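Local coordinates for protein GH5 (Bacteroidetes bacterium AC2a, PDB 4YHE) that probably hydrolyses beta-1,4-glucosidic bonds in cellulose or related glucans, as a TIM-barrel endoglucanase of glycoside hydrolase family 5, at residues M3-E6 / A7-F10; A42-Q45 / T46-L50; A305-E308 / F309-Y312; V345-H348 / A349-R352. One frame throughout, in Å; residues are numbered along the deposited sequence.

Contact 1 of 4, residues M3-E6 / A7-F10; sequences MDNE and AVQF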
loop_
_atom_site.group_PDB
_atom_site.type_symbol
_atom_site.label_atom_id
_atom_site.label_comp_id
_atom_site.label_asym_id
_atom_site.label_seq_id
_atom_site.Cartn_x
_atom_site.Cartn_y
_atom_site.Cartn_z
ATOM N N MET A 3 19.906 -6.706 -9.048
ATOM C CA MET A 3 18.665 -7.302 -8.543
ATOM C C MET A 3 18.903 -8.381 -7.465
ATOM O O MET A 3 17.955 -8.836 -6.830
ATOM C CB MET A 3 17.846 -7.897 -9.674
ATOM C CG MET A 3 18.329 -9.235 -10.205
ATOM S SD MET A 3 17.200 -9.853 -11.457
ATOM C CE MET A 3 18.031 -9.271 -12.894
ATOM N N ASP A 4 20.155 -8.793 -7.264
ATOM C CA ASP A 4 20.473 -9.784 -6.234
ATOM C C ASP A 4 20.929 -9.113 -4.966
ATOM O O ASP A 4 21.274 -9.805 -4.014
ATOM C CB ASP A 4 21.560 -10.768 -6.719
ATOM C CG ASP A 4 21.090 -11.643 -7.833
ATOM O OD1 ASP A 4 19.913 -11.983 -7.851
ATOM O OD2 ASP A 4 21.886 -12.032 -8.701
ATOM N N ASN A 5 20.888 -7.782 -4.895
ATOM C CA ASN A 5 21.458 -7.116 -3.760
ATOM C C ASN A 5 20.614 -7.265 -2.452
ATOM O O ASN A 5 19.558 -7.877 -2.451
ATOM C CB ASN A 5 21.805 -5.668 -4.086
ATOM C CG ASN A 5 20.581 -4.780 -4.159
ATOM O OD1 ASN A 5 19.456 -5.224 -3.906
ATOM N ND2 ASN A 5 20.797 -3.531 -4.490
ATOM N N GLU A 6 21.146 -6.766 -1.345
ATOM C CA GLU A 6 20.523 -6.922 -0.027
ATOM C C GLU A 6 19.139 -6.214 0.012
ATOM O O GLU A 6 18.178 -6.740 0.556
ATOM C CB GLU A 6 21.480 -6.387 1.050
ATOM C CG GLU A 6 21.016 -6.525 2.492
ATOM C CD GLU A 6 21.778 -5.632 3.499
ATOM O OE1 GLU A 6 22.791 -4.995 3.127
ATOM O OE2 GLU A 6 21.350 -5.557 4.682
ATOM N N ALA A 7 19.045 -5.045 -0.603
ATOM C CA ALA A 7 17.795 -4.299 -0.627
ATOM C C ALA A 7 16.653 -5.051 -1.282
ATOM O O ALA A 7 15.565 -5.104 -0.702
ATOM C CB ALA A 7 17.993 -2.954 -1.283
ATOM N N VAL A 8 16.877 -5.627 -2.468
ATOM C CA VAL A 8 15.832 -6.319 -3.195
ATOM C C VAL A 8 15.467 -7.580 -2.448
ATOM O O VAL A 8 14.307 -7.969 -2.441
ATOM C CB VAL A 8 16.214 -6.636 -4.658
ATOM C CG1 VAL A 8 15.175 -7.515 -5.339
ATOM C CG2 VAL A 8 16.396 -5.331 -5.434
ATOM N N GLN A 9 16.466 -8.235 -1.842
ATOM C CA GLN A 9 16.193 -9.369 -0.976
ATOM C C GLN A 9 15.227 -8.971 0.131
ATOM O O GLN A 9 14.279 -9.714 0.414
ATOM C CB GLN A 9 17.476 -9.910 -0.329
ATOM C CG GLN A 9 18.205 -10.980 -1.125
ATOM C CD GLN A 9 19.466 -11.461 -0.387
ATOM O OE1 GLN A 9 20.590 -11.159 -0.799
ATOM N NE2 GLN A 9 19.280 -12.153 0.729
ATOM N N PHE A 10 15.469 -7.813 0.735
ATOM C CA PHE A 10 14.585 -7.299 1.801
ATOM C C PHE A 10 13.148 -7.075 1.304
ATOM O O PHE A 10 12.200 -7.591 1.913
ATOM C CB PHE A 10 15.094 -6.021 2.446
ATOM C CG PHE A 10 14.186 -5.529 3.522
ATOM C CD1 PHE A 10 14.186 -6.148 4.773
ATOM C CD2 PHE A 10 13.261 -4.512 3.275
ATOM C CE1 PHE A 10 13.314 -5.724 5.773
ATOM C CE2 PHE A 10 12.383 -4.082 4.271
ATOM C CZ PHE A 10 12.401 -4.687 5.510
#
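N5 turns its side-chain amide onto V8 and so caps the start of helix 6-13. OD1 of N5 accepts from the backbone N of V8 at 3.0 Å. The N-H points almost straight at it (169°) and comes in tilted from the carbonyl plane. V8 N lies in the first turn, where no earlier helical carbonyl is available. The side chain stands in for that carbonyl. CG of N5 sits between its own backbone N and carbonyl carbon (chi1 75°), which brings the amide back over the helix start. The other end of the amide, ND2, donates to O of G288, so both ends are bonded and the rotation of the group is fixed. The regular helix bonds begin at once: N5 O takes Q9 N at 3.2 Å, and E6 O takes F10 N at 2.9 Å. CG1 of V8 rests 3.4 Å from M3 O, and CG2 of V8 lies 3.4 Å from N5 OD1. CG of Q9 lies 3.6 Å from N5 O. An alanine in place of N5 would probably leave V8 N and G288 O without their mates and let the first turn fray. The charges pair outside the two segments: D4 with R325 and R1, E6 with R235. M3 packs on F281 and I285 of helix 270-285, A7 on P290, and F10 stacks on Y208. Several of these partners sit just before barrel strands, so helix 6-13 lies at the end of the barrel where the strands begin, and it leads into strand 16-20.

Contact 2 of 4, residues A42-Q45 / T46-L50; sequences ATQQ and TFNGL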
loop_
_atom_site.group_PDB
_atom_site.type_symbol
_atom_site.label_atom_id
_atom_site.label_comp_id
_atom_site.label_asym_id
_atom_site.label_seq_id
_atom_site.Cartn_x
_atom_site.Cartn_y
_atom_site.Cartn_z
ATOM N N ALA A 42 -8.021 -4.184 16.517
ATOM C CA ALA A 42 -7.181 -5.350 16.285
ATOM C C ALA A 42 -6.656 -5.892 17.602
ATOM O O ALA A 42 -6.516 -5.158 18.578
ATOM C CB ALA A 42 -6.057 -5.012 15.332
ATOM N N THR A 43 -6.380 -7.193 17.627
ATOM C CA THR A 43 -5.847 -7.834 18.805
ATOM C C THR A 43 -4.632 -8.648 18.410
ATOM O O THR A 43 -4.304 -8.754 17.243
ATOM C CB THR A 43 -6.886 -8.802 19.445
ATOM O OG1 THR A 43 -7.179 -9.930 18.583
ATOM C CG2 THR A 43 -8.150 -8.068 19.768
ATOM N N GLN A 44 -3.940 -9.222 19.379
ATOM C CA GLN A 44 -2.850 -10.150 19.022
ATOM C C GLN A 44 -3.298 -11.260 18.109
ATOM O O GLN A 44 -2.537 -11.703 17.253
ATOM C CB GLN A 44 -2.244 -10.795 20.278
ATOM C CG GLN A 44 -0.933 -11.541 20.018
ATOM C CD GLN A 44 0.162 -10.650 19.437
ATOM O OE1 GLN A 44 0.544 -9.638 20.026
ATOM N NE2 GLN A 44 0.679 -11.035 18.268
ATOM N N GLN A 45 -4.507 -11.762 18.331
ATOM C CA GLN A 45 -5.063 -12.851 17.544
ATOM C C GLN A 45 -5.184 -12.449 16.058
ATOM O O GLN A 45 -5.026 -13.283 15.165
ATOM C CB GLN A 45 -6.422 -13.288 18.120
ATOM C CG GLN A 45 -6.352 -14.025 19.477
ATOM C CD GLN A 45 -5.760 -13.193 20.627
ATOM O OE1 GLN A 45 -6.274 -12.102 21.007
ATOM N NE2 GLN A 45 -4.658 -13.704 21.200
ATOM N N THR A 46 -5.469 -11.170 15.789
ATOM C CA THR A 46 -5.466 -10.683 14.423
ATOM C C THR A 46 -4.150 -11.009 13.728
ATOM O O THR A 46 -4.137 -11.659 12.674
ATOM C CB THR A 46 -5.670 -9.155 14.343
ATOM O OG1 THR A 46 -6.829 -8.783 15.100
ATOM C CG2 THR A 46 -5.846 -8.717 12.901
ATOM N N PHE A 47 -3.049 -10.588 14.335
ATOM C CA PHE A 47 -1.733 -10.732 13.734
ATOM C C PHE A 47 -1.271 -12.185 13.723
ATOM O O PHE A 47 -0.618 -12.616 12.770
ATOM C CB PHE A 47 -0.743 -9.825 14.438
ATOM C CG PHE A 47 -1.114 -8.375 14.321
ATOM C CD1 PHE A 47 -0.820 -7.673 13.167
ATOM C CD2 PHE A 47 -1.794 -7.742 15.332
ATOM C CE1 PHE A 47 -1.192 -6.347 13.034
ATOM C CE2 PHE A 47 -2.180 -6.418 15.207
ATOM C CZ PHE A 47 -1.871 -5.720 14.066
ATOM N N ASN A 48 -1.654 -12.943 14.739
ATOM C CA ASN A 48 -1.393 -14.396 14.728
ATOM C C ASN A 48 -2.066 -15.083 13.524
ATOM O O ASN A 48 -1.483 -15.955 12.855
ATOM C CB ASN A 48 -1.902 -15.026 16.048
ATOM C CG ASN A 48 -1.086 -14.597 17.274
ATOM O OD1 ASN A 48 -0.041 -13.960 17.175
ATOM N ND2 ASN A 48 -1.558 -14.993 18.443
ATOM N N GLY A 49 -3.299 -14.671 13.248
ATOM C CA GLY A 49 -4.059 -15.172 12.112
ATOM C C GLY A 49 -3.341 -14.919 10.808
ATOM O O GLY A 49 -3.263 -15.805 9.960
ATOM N N LEU A 50 -2.796 -13.710 10.656
ATOM C CA LEU A 50 -2.085 -13.359 9.442
ATOM C C LEU A 50 -0.848 -14.267 9.242
ATOM O O LEU A 50 -0.643 -14.792 8.166
ATOM C CB LEU A 50 -1.639 -11.908 9.473
ATOM C CG LEU A 50 -2.782 -10.891 9.667
ATOM C CD1 LEU A 50 -2.183 -9.500 9.624
ATOM C CD2 LEU A 50 -3.839 -11.057 8.602
#
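T43 and T46 form a capping box at the start of helix 44-53. The backbone N of T43 donates to OG1 of T46 at 3.0 Å in a nearly straight bond (177°). OG1 of T46 lies anti to its own carbonyl carbon (chi1 -52°), which turns it back toward the N-cap residue. It is also bonded to O of H348. OG1 of T43 receives a weak bond from Q45 N at 3.2 Å, and it bonds to O of A349. Both hydroxyls thus serve the helix start and a neighbouring loop together. One turn on, NE2 of Q44 donates to OD1 of N48 at 3.2 Å. OD1 of N48 lies close to the amide plane of Q44, but the N-H meets it from above the carbonyl plane of N48, 43° out of it and away from the lone-pair directions. NE2 of Q44 has a second acceptor in M90 O. A leucine in place of N48 would probably take one acceptor from Q44 NE2 and leave that amide freer to turn. The backbone bonds are regular, with N48 N on Q44 O and G49 N on Q45 O, each at 2.9 Å. On the buried side, CD2 of F47 comes 3.3 Å from T43 O, and CE2 of F47 touches CB of A42 at 4.1 Å. The F47 ring goes on to pack against M90 and A91 of helix 78-93 and V58 of strand 57-60. The chemistry is divided: hydroxyls and amides fix the helix start, while the phenyl ring sets it against the barrel.

Contact 3 of 4, residues A305-E308 / F309-Y312; sequences ADEE and FRLY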
loop_
_atom_site.group_PDB
_atom_site.type_symbol
_atom_site.label_atom_id
_atom_site.label_comp_id
_atom_site.label_asym_id
_atom_site.label_seq_id
_atom_site.Cartn_x
_atom_site.Cartn_y
_atom_site.Cartn_z
ATOM N N ALA A 305 -18.754 -19.011 -9.981
ATOM C CA ALA A 305 -18.041 -18.995 -11.242
ATOM C C ALA A 305 -17.273 -17.670 -11.362
ATOM O O ALA A 305 -16.099 -17.661 -11.753
ATOM C CB ALA A 305 -19.001 -19.192 -12.418
ATOM N N ASP A 306 -17.921 -16.551 -11.017
ATOM C CA ASP A 306 -17.189 -15.264 -10.989
ATOM C C ASP A 306 -16.013 -15.241 -9.988
ATOM O O ASP A 306 -14.909 -14.735 -10.298
ATOM C CB ASP A 306 -18.107 -14.061 -10.701
ATOM C CG ASP A 306 -19.072 -13.745 -11.843
ATOM O OD1 ASP A 306 -18.957 -14.299 -12.952
ATOM O OD2 ASP A 306 -19.927 -12.868 -11.629
ATOM N N GLU A 307 -16.241 -15.801 -8.810
ATOM C CA GLU A 307 -15.191 -15.886 -7.809
ATOM C C GLU A 307 -13.981 -16.637 -8.347
ATOM O O GLU A 307 -12.874 -16.283 -8.016
ATOM C CB GLU A 307 -15.697 -16.494 -6.484
ATOM C CG GLU A 307 -14.704 -16.395 -5.309
ATOM C CD GLU A 307 -14.476 -14.972 -4.777
ATOM O OE1 GLU A 307 -15.048 -14.005 -5.346
ATOM O OE2 GLU A 307 -13.723 -14.826 -3.776
ATOM N N GLU A 308 -14.182 -17.637 -9.207
ATOM C CA GLU A 308 -13.013 -18.347 -9.759
ATOM C C GLU A 308 -12.116 -17.424 -10.582
ATOM O O GLU A 308 -10.879 -17.571 -10.577
ATOM C CB GLU A 308 -13.427 -19.579 -10.575
ATOM C CG GLU A 308 -13.963 -20.752 -9.731
ATOM C CD GLU A 308 -12.975 -21.263 -8.699
ATOM O OE1 GLU A 308 -11.824 -21.501 -9.046
ATOM O OE2 GLU A 308 -13.350 -21.430 -7.535
ATOM N N PHE A 309 -12.726 -16.448 -11.269
ATOM C CA PHE A 309 -11.939 -15.463 -11.981
ATOM C C PHE A 309 -11.107 -14.555 -11.081
ATOM O O PHE A 309 -10.005 -14.235 -11.437
ATOM C CB PHE A 309 -12.809 -14.624 -12.903
ATOM C CG PHE A 309 -13.164 -15.341 -14.165
ATOM C CD1 PHE A 309 -12.304 -15.330 -15.244
ATOM C CD2 PHE A 309 -14.345 -16.075 -14.247
ATOM C CE1 PHE A 309 -12.628 -16.019 -16.415
ATOM C CE2 PHE A 309 -14.670 -16.752 -15.400
ATOM C CZ PHE A 309 -13.804 -16.737 -16.477
ATOM N N ARG A 310 -11.659 -14.135 -9.943
ATOM C CA ARG A 310 -10.916 -13.406 -8.924
ATOM C C ARG A 310 -9.691 -14.205 -8.398
ATOM O O ARG A 310 -8.594 -13.667 -8.246
ATOM C CB ARG A 310 -11.873 -13.012 -7.792
ATOM C CG ARG A 310 -11.214 -12.177 -6.689
ATOM C CD ARG A 310 -11.969 -12.314 -5.388
ATOM N NE ARG A 310 -11.584 -11.356 -4.380
ATOM C CZ ARG A 310 -11.908 -11.411 -3.084
ATOM N NH1 ARG A 310 -12.582 -12.419 -2.581
ATOM N NH2 ARG A 310 -11.505 -10.463 -2.276
ATOM N N LEU A 311 -9.873 -15.493 -8.156
ATOM C CA LEU A 311 -8.779 -16.340 -7.695
ATOM C C LEU A 311 -7.717 -16.485 -8.773
ATOM O O LEU A 311 -6.539 -16.409 -8.464
ATOM C CB LEU A 311 -9.282 -17.718 -7.234
ATOM C CG LEU A 311 -10.316 -17.754 -6.126
ATOM C CD1 LEU A 311 -10.591 -19.190 -5.655
ATOM C CD2 LEU A 311 -9.844 -16.947 -4.930
ATOM N N TYR A 312 -8.152 -16.663 -10.024
ATOM C CA TYR A 312 -7.266 -16.672 -11.195
ATOM C C TYR A 312 -6.475 -15.384 -11.282
ATOM O O TYR A 312 -5.285 -15.397 -11.447
ATOM C CB TYR A 312 -8.055 -16.900 -12.500
ATOM C CG TYR A 312 -7.227 -16.721 -13.736
ATOM C CD1 TYR A 312 -6.237 -17.657 -14.074
ATOM C CD2 TYR A 312 -7.410 -15.628 -14.583
ATOM C CE1 TYR A 312 -5.452 -17.493 -15.188
ATOM C CE2 TYR A 312 -6.643 -15.477 -15.726
ATOM C CZ TYR A 312 -5.659 -16.416 -16.020
ATOM O OH TYR A 312 -4.874 -16.304 -17.120
#
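L311 N and Y312 N bond back to the carbonyls of E307 and E308, four residues earlier, as in any alpha-helix. L311 N meets E307 O at 3.1 Å, and Y312 N meets E308 O at 2.9 Å. D306 O receives two weak bonds, from F309 N and R310 N. The main side-chain event is a salt bridge between E307 and R310, three residues apart. NH1 of R310 donates to OE2 of E307 at 2.9 Å. OE2 offers its syn lone pair and lies in the guanidinium plane, at the edge. The carboxylate is turned 59° against that plane, so the groups share a single bond. E307 is bent at chi2 (69°), which lays its carboxylate alongside the extended arginine chain. CD of R310 then sits 3.5 Å from both OE1 and OE2 of E307. Both residues are buried, and their remaining polar atoms have partners: OE1 of E307 takes R301 N, and NE of R310 donates to A298 O. The F309 ring turns its edge to A305 O, with CD2 of F309 3.4 Å away. L311 packs on A360 and A363 of helix 357-369. D306 pairs with R389, and OH of Y312 bonds to E270. Helix 304-323 connects strands 291-296 and 327-332. This is the beta-alpha-beta crossover between the seventh and eighth strands of a TIM barrel.

Contact 4 of 4, residues V345-H348 / A349-R352; sequences VIDH and ATGR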
loop_
_atom_site.group_PDB
_atom_site.type_symbol
_atom_site.label_atom_id
_atom_site.label_comp_id
_atom_site.label_asym_id
_atom_site.label_seq_id
_atom_site.Cartn_x
_atom_site.Cartn_y
_atom_site.Cartn_z
ATOM N N VAL A 345 -11.287 -10.255 3.871
ATOM C CA VAL A 345 -11.063 -11.722 3.867
ATOM C C VAL A 345 -10.688 -12.302 5.244
ATOM O O VAL A 345 -10.883 -13.509 5.453
ATOM C CB VAL A 345 -10.001 -12.162 2.824
ATOM C CG1 VAL A 345 -10.442 -11.806 1.406
ATOM C CG2 VAL A 345 -8.634 -11.584 3.136
ATOM N N ILE A 346 -10.123 -11.469 6.126
ATOM C CA ILE A 346 -9.808 -11.821 7.503
ATOM C C ILE A 346 -10.380 -10.808 8.467
ATOM O O ILE A 346 -10.245 -9.594 8.257
ATOM C CB ILE A 346 -8.289 -11.953 7.707
ATOM C CG1 ILE A 346 -7.797 -13.225 7.025
ATOM C CG2 ILE A 346 -7.895 -11.986 9.184
ATOM C CD1 ILE A 346 -6.300 -13.332 6.923
ATOM N N ASP A 347 -11.022 -11.316 9.526
ATOM C CA ASP A 347 -11.618 -10.470 10.558
ATOM C C ASP A 347 -10.554 -9.651 11.303
ATOM O O ASP A 347 -9.573 -10.188 11.806
ATOM C CB ASP A 347 -12.470 -11.322 11.530
ATOM C CG ASP A 347 -13.235 -10.474 12.541
ATOM O OD1 ASP A 347 -12.618 -9.922 13.469
ATOM O OD2 ASP A 347 -14.464 -10.392 12.404
ATOM N N HIS A 348 -10.748 -8.331 11.369
ATOM C CA HIS A 348 -9.725 -7.461 11.921
ATOM C C HIS A 348 -9.516 -7.604 13.429
ATOM O O HIS A 348 -8.464 -7.225 13.915
ATOM C CB HIS A 348 -10.010 -5.986 11.550
ATOM C CG HIS A 348 -9.855 -5.695 10.091
ATOM N ND1 HIS A 348 -9.644 -4.423 9.611
ATOM C CD2 HIS A 348 -9.890 -6.504 9.009
ATOM C CE1 HIS A 348 -9.556 -4.463 8.294
ATOM N NE2 HIS A 348 -9.696 -5.718 7.903
ATOM N N ALA A 349 -10.498 -8.138 14.170
ATOM C CA ALA A 349 -10.327 -8.360 15.596
ATOM C C ALA A 349 -9.939 -9.792 15.988
ATOM O O ALA A 349 -9.269 -9.980 17.008
ATOM C CB ALA A 349 -11.562 -7.943 16.371
ATOM N N THR A 350 -10.383 -10.769 15.209
ATOM C CA THR A 350 -10.202 -12.187 15.578
ATOM C C THR A 350 -9.120 -12.891 14.781
ATOM O O THR A 350 -8.618 -13.908 15.231
ATOM C CB THR A 350 -11.500 -13.012 15.422
ATOM O OG1 THR A 350 -11.801 -13.187 14.033
ATOM C CG2 THR A 350 -12.677 -12.375 16.112
ATOM N N GLY A 351 -8.775 -12.381 13.593
ATOM C CA GLY A 351 -7.816 -13.053 12.720
ATOM C C GLY A 351 -8.369 -14.272 11.989
ATOM O O GLY A 351 -7.629 -14.986 11.316
ATOM N N ARG A 352 -9.658 -14.516 12.104
ATOM C CA ARG A 352 -10.281 -15.626 11.412
ATOM C C ARG A 352 -10.710 -15.239 10.013
ATOM O O ARG A 352 -11.033 -14.076 9.753
ATOM C CB ARG A 352 -11.487 -16.106 12.208
ATOM C CG ARG A 352 -11.024 -16.758 13.504
ATOM C CD ARG A 352 -12.052 -17.736 14.006
ATOM N NE ARG A 352 -12.800 -17.100 15.061
ATOM C CZ ARG A 352 -12.405 -17.046 16.329
ATOM N NH1 ARG A 352 -11.266 -17.627 16.723
ATOM N NH2 ARG A 352 -13.167 -16.414 17.206
#
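D347 forms an Asx turn with A349, at the tip of a tight hairpin-like loop. Its OD1 accepts from A349 N at 2.9 Å and also takes T350 N at 3.0 Å. The two N-H groups reach OD1 on its anti side, from opposite faces of the carboxylate plane. CG of D347 is anti to its backbone N (chi1 -174°), which brings OD1 to the backbone N atoms of A349 and T350. The backbone of the same residue closes the loop. D347 O takes G351 N at 2.9 Å, and D347 N donates to R352 O at 2.8 Å, nearly straight. D347 is therefore gripped by four bonds. G351 turns the chain with a positive phi (76°), a conformation that favours glycine. T350 adds an ST turn, its OG1 accepting from R352 N at 3.2 Å. Further out, CG2 of I346 packs on the G351 backbone, 3.6 Å from its C. The H348 ring lies among residues of the barrel. Its ND1 bonds to Q23 and its NE2 to D332, which also takes the backbone N of V345 and of I346. The ring meets W18 edge to face. H348 thus ties the loop after strand 327-332 to strand 16-20, where the barrel closes. At the exposed end, CB of T350 sits over one face of the R352 guanidinium, 4.0 Å above its plane and offset toward the rim.

The four contacts come in series along the chain, from the N-terminal helix to the loop before helix 357-369, around one eight-stranded parallel barrel. Contacts 2 and 4 are neighbours, their centres about 7 Å apart. They meet at T46 OG1 with H348 O and T43 OG1 with A349 O, each 2.6 Å and probably hydrogen-bonded. Contact 3, on the helix between strands seven and eight, only brushes contact 4, through R310 and V345. Contact 1 stands apart, its centre about 29 to 33 Å from the others. Contacts 2 and 4 join the first helix after strand 16-20 to the last barrel loop, where the barrel closes, while contacts 1 and 3 belong to separate outer parts.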